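Local coordinates for protein UDP-N-acetylmuramate--L-alanine ligase (Thermotoga maritima, PDB 1J6U) that joins L-alanine to UDP-N-acetylmuramate at the expense of ATP, a cytoplasmic step in building the peptidoglycan cell wall, at residues Y104-L109 / E174-E179. Numbering follows the deposited sequence.
Sequences YFRDTL and EEFFSE
Arg106 reaches from its helix to Phe176 and Glu179, the two residues it touches in the 3-10 segment 175-179. Phe176 packs over one face of the guanidinium, its CZ toward the rim, 3.8 Å from Arg106 CZ and 3.6 Å from Arg106 NH1. The two planes are 29° apart, and Arg106 CD adds an aliphatic touch at 4.0 Å from Phe176 CE2. A bend at chi3 (76°), after an extended start to the chain, swings the guanidinium across the end of the ring, the two side chains crossing at about a right angle. Glu179 comes instead at the guanidinium edge, in plane, with its CB 3.2 Å from Arg106 NH1.

The polar links are loose. Arg106 NH1 gives a weak hydrogen bond to Glu179 O (3.4 Å, 132° at the hydrogen). A long salt bridge of 3.9 Å joins Arg106 NH1 to Glu179 OE2. The carboxylate has a firmer tie through OE1 to Lys211, so Arg106 is probably a secondary charge partner. With alanine in place of Arg106, Phe176 CZ is likely to lose the guanidinium it packs against, and Glu179 OE2 its long salt bridge.

Within 175-179, Glu175 O accepts from both N and OG of Ser178, the latter at 2.7 Å, which ties down the turn.

This small surface contact bridges the N-terminal and middle Mur ligase regions: helix 101-112, which follows edge strand 98-100, meets the loop between strands 166-170 and 184-187, whose Phe177 packs on helix 202-214.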
ATOM      1  N   TYR A 104     -16.139   6.161  10.676  1.00 38.39           N
ATOM      2  CA  TYR A 104     -16.702   7.238   9.867  1.00 43.64           C
ATOM      3  C   TYR A 104     -16.748   6.812   8.394  1.00 47.98           C
ATOM      4  O   TYR A 104     -17.684   7.124   7.648  1.00 42.09           O
ATOM      5  CB  TYR A 104     -15.851   8.484   9.996  1.00 38.33           C
ATOM      6  CG  TYR A 104     -16.391   9.646   9.212  1.00 39.66           C
ATOM      7  CD1 TYR A 104     -17.548  10.318   9.627  1.00 35.98           C
ATOM      8  CD2 TYR A 104     -15.732  10.102   8.064  1.00 40.38           C
ATOM      9  CE1 TYR A 104     -18.029  11.429   8.922  1.00 36.18           C
ATOM     10  CE2 TYR A 104     -16.209  11.198   7.352  1.00 41.12           C
ATOM     11  CZ  TYR A 104     -17.351  11.858   7.790  1.00 40.09           C
ATOM     12  OH  TYR A 104     -17.786  12.952   7.100  1.00 48.30           O
ATOM     13  N   PHE A 105     -15.700   6.111   7.986  1.00 43.63           N
ATOM     14  CA  PHE A 105     -15.616   5.607   6.640  1.00 46.41           C
ATOM     15  C   PHE A 105     -16.810   4.659   6.396  1.00 47.47           C
ATOM     16  O   PHE A 105     -17.513   4.758   5.378  1.00 39.03           O
ATOM     17  CB  PHE A 105     -14.301   4.855   6.460  1.00 43.87           C
ATOM     18  CG  PHE A 105     -14.110   4.348   5.086  1.00 45.03           C
ATOM     19  CD1 PHE A 105     -14.156   5.227   4.005  1.00 48.05           C
ATOM     20  CD2 PHE A 105     -13.921   2.993   4.855  1.00 51.39           C
ATOM     21  CE1 PHE A 105     -14.014   4.765   2.700  1.00 40.70           C
ATOM     22  CE2 PHE A 105     -13.779   2.517   3.557  1.00 53.03           C
ATOM     23  CZ  PHE A 105     -13.825   3.411   2.478  1.00 49.60           C
ATOM     24  N   ARG A 106     -17.051   3.742   7.330  1.00 37.36           N
ATOM     25  CA  ARG A 106     -18.176   2.861   7.139  1.00 39.97           C
ATOM     26  C   ARG A 106     -19.449   3.650   6.998  1.00 41.19           C
ATOM     27  O   ARG A 106     -20.293   3.353   6.150  1.00 44.46           O
ATOM     28  CB  ARG A 106     -18.355   1.909   8.284  1.00 35.85           C
ATOM     29  CG  ARG A 106     -19.161   0.730   7.834  1.00 42.99           C
ATOM     30  CD  ARG A 106     -19.546  -0.164   8.955  1.00 52.49           C
ATOM     31  NE  ARG A 106     -20.628   0.433   9.709  1.00 70.32           N
ATOM     32  CZ  ARG A 106     -21.171  -0.143  10.762  1.00 75.97           C
ATOM     33  NH1 ARG A 106     -20.713  -1.318  11.160  1.00 89.14           N
ATOM     34  NH2 ARG A 106     -22.157   0.453  11.409  1.00 91.15           N
ATOM     35  N   ASP A 107     -19.607   4.661   7.829  1.00 42.32           N
ATOM     36  CA  ASP A 107     -20.804   5.458   7.727  1.00 51.15           C
ATOM     37  C   ASP A 107     -20.790   6.133   6.379  1.00 50.73           C
ATOM     38  O   ASP A 107     -21.834   6.289   5.744  1.00 46.47           O
ATOM     39  CB  ASP A 107     -20.866   6.510   8.831  1.00 55.05           C
ATOM     40  CG  ASP A 107     -21.175   5.909  10.175  1.00 74.47           C
ATOM     41  OD1 ASP A 107     -21.485   4.688  10.209  1.00 73.29           O
ATOM     42  OD2 ASP A 107     -21.115   6.654  11.186  1.00 78.87           O
ATOM     43  N   THR A 108     -19.602   6.525   5.928  1.00 53.47           N
ATOM     44  CA  THR A 108     -19.518   7.216   4.651  1.00 57.05           C
ATOM     45  C   THR A 108     -19.972   6.304   3.522  1.00 57.19           C
ATOM     46  O   THR A 108     -20.637   6.745   2.587  1.00 60.56           O
ATOM     47  CB  THR A 108     -18.100   7.771   4.401  1.00 56.59           C
ATOM     48  OG1 THR A 108     -18.064   9.161   4.788  1.00 60.18           O
ATOM     49  CG2 THR A 108     -17.719   7.629   2.921  1.00 61.43           C
ATOM     50  N   LEU A 109     -19.640   5.026   3.615  1.00 52.41           N
ATOM     51  CA  LEU A 109     -20.079   4.112   2.592  1.00 45.42           C
ATOM     52  C   LEU A 109     -21.581   3.947   2.727  1.00 51.71           C
ATOM     53  O   LEU A 109     -22.279   3.949   1.722  1.00 55.58           O
ATOM     54  CB  LEU A 109     -19.371   2.766   2.725  1.00 43.00           C
ATOM     55  CG  LEU A 109     -17.874   2.836   2.438  1.00 39.78           C
ATOM     56  CD1 LEU A 109     -17.233   1.484   2.599  1.00 39.73           C
ATOM     57  CD2 LEU A 109     -17.697   3.368   1.047  1.00 47.32           C
ATOM     58  N   GLU A 174      -7.710  -3.344  12.370  1.00 49.66           N
ATOM     59  CA  GLU A 174      -8.777  -2.955  13.258  1.00 57.37           C
ATOM     60  C   GLU A 174      -9.887  -3.974  13.117  1.00 54.77           C
ATOM     61  O   GLU A 174     -10.443  -4.142  12.036  1.00 52.74           O
ATOM     62  CB  GLU A 174      -9.282  -1.555  12.903  1.00 58.73           C
ATOM     63  CG  GLU A 174      -8.230  -0.707  12.166  1.00 84.98           C
ATOM     64  CD  GLU A 174      -8.562   0.795  12.123  1.00 97.55           C
ATOM     65  OE1 GLU A 174      -8.128   1.475  11.150  1.00 93.01           O
ATOM     66  OE2 GLU A 174      -9.237   1.291  13.068  1.00 86.81           O
ATOM     67  N   GLU A 175     -10.193  -4.656  14.216  1.00 56.89           N
ATOM     68  CA  GLU A 175     -11.259  -5.661  14.274  1.00 56.83           C
ATOM     69  C   GLU A 175     -12.570  -5.180  13.616  1.00 52.73           C
ATOM     70  O   GLU A 175     -13.308  -5.969  13.002  1.00 50.39           O
ATOM     71  CB  GLU A 175     -11.519  -6.020  15.739  1.00 51.72           C
ATOM     72  CG  GLU A 175     -12.418  -7.224  15.986  1.00 67.82           C
ATOM     73  CD  GLU A 175     -12.588  -7.504  17.475  1.00 74.01           C
ATOM     74  OE1 GLU A 175     -12.404  -8.673  17.901  1.00 64.92           O
ATOM     75  OE2 GLU A 175     -12.905  -6.541  18.216  1.00 75.16           O
ATOM     76  N   PHE A 176     -12.845  -3.887  13.742  1.00 39.78           N
ATOM     77  CA  PHE A 176     -14.055  -3.279  13.175  1.00 44.08           C
ATOM     78  C   PHE A 176     -14.174  -3.465  11.666  1.00 48.80           C
ATOM     79  O   PHE A 176     -15.207  -3.142  11.101  1.00 40.47           O
ATOM     80  CB  PHE A 176     -14.075  -1.776  13.464  1.00 32.82           C
ATOM     81  CG  PHE A 176     -15.393  -1.103  13.151  1.00 37.94           C
ATOM     82  CD1 PHE A 176     -16.502  -1.297  13.967  1.00 42.17           C
ATOM     83  CD2 PHE A 176     -15.516  -0.250  12.051  1.00 39.44           C
ATOM     84  CE1 PHE A 176     -17.721  -0.650  13.693  1.00 49.96           C
ATOM     85  CE2 PHE A 176     -16.720   0.406  11.762  1.00 44.22           C
ATOM     86  CZ  PHE A 176     -17.834   0.206  12.588  1.00 50.74           C
ATOM     87  N   PHE A 177     -13.128  -3.963  11.003  1.00 46.31           N
ATOM     88  CA  PHE A 177     -13.230  -4.119   9.555  1.00 48.69           C
ATOM     89  C   PHE A 177     -14.307  -5.133   9.280  1.00 44.07           C
ATOM     90  O   PHE A 177     -15.008  -5.042   8.272  1.00 50.07           O
ATOM     91  CB  PHE A 177     -11.889  -4.534   8.928  1.00 31.80           C
ATOM     92  CG  PHE A 177     -11.619  -6.009   8.936  1.00 40.79           C
ATOM     93  CD1 PHE A 177     -11.912  -6.792   7.804  1.00 40.21           C
ATOM     94  CD2 PHE A 177     -11.025  -6.614  10.035  1.00 37.32           C
ATOM     95  CE1 PHE A 177     -11.611  -8.158   7.765  1.00 40.80           C
ATOM     96  CE2 PHE A 177     -10.718  -7.979  10.014  1.00 43.25           C
ATOM     97  CZ  PHE A 177     -11.010  -8.761   8.876  1.00 46.31           C
ATOM     98  N   SER A 178     -14.450  -6.065  10.216  1.00 44.73           N
ATOM     99  CA  SER A 178     -15.450  -7.140  10.160  1.00 52.04           C
ATOM    100  C   SER A 178     -16.904  -6.631  10.161  1.00 50.68           C
ATOM    101  O   SER A 178     -17.828  -7.403   9.951  1.00 56.74           O
ATOM    102  CB  SER A 178     -15.279  -8.057  11.358  1.00 45.07           C
ATOM    103  OG  SER A 178     -15.635  -7.314  12.502  1.00 58.17           O
ATOM    104  N   GLU A 179     -17.082  -5.337  10.406  1.00 46.07           N
ATOM    105  CA  GLU A 179     -18.385  -4.704  10.439  1.00 39.33           C
ATOM    106  C   GLU A 179     -18.798  -4.204   9.066  1.00 42.35           C
ATOM    107  O   GLU A 179     -19.915  -3.722   8.875  1.00 37.69           O
ATOM    108  CB  GLU A 179     -18.372  -3.520  11.418  1.00 52.37           C
ATOM    109  CG  GLU A 179     -18.192  -3.923  12.863  1.00 59.90           C
ATOM    110  CD  GLU A 179     -19.266  -4.895  13.314  1.00 76.04           C
ATOM    111  OE1 GLU A 179     -18.926  -6.059  13.644  1.00 77.13           O
ATOM    112  OE2 GLU A 179     -20.452  -4.490  13.328  1.00 79.63           O
TER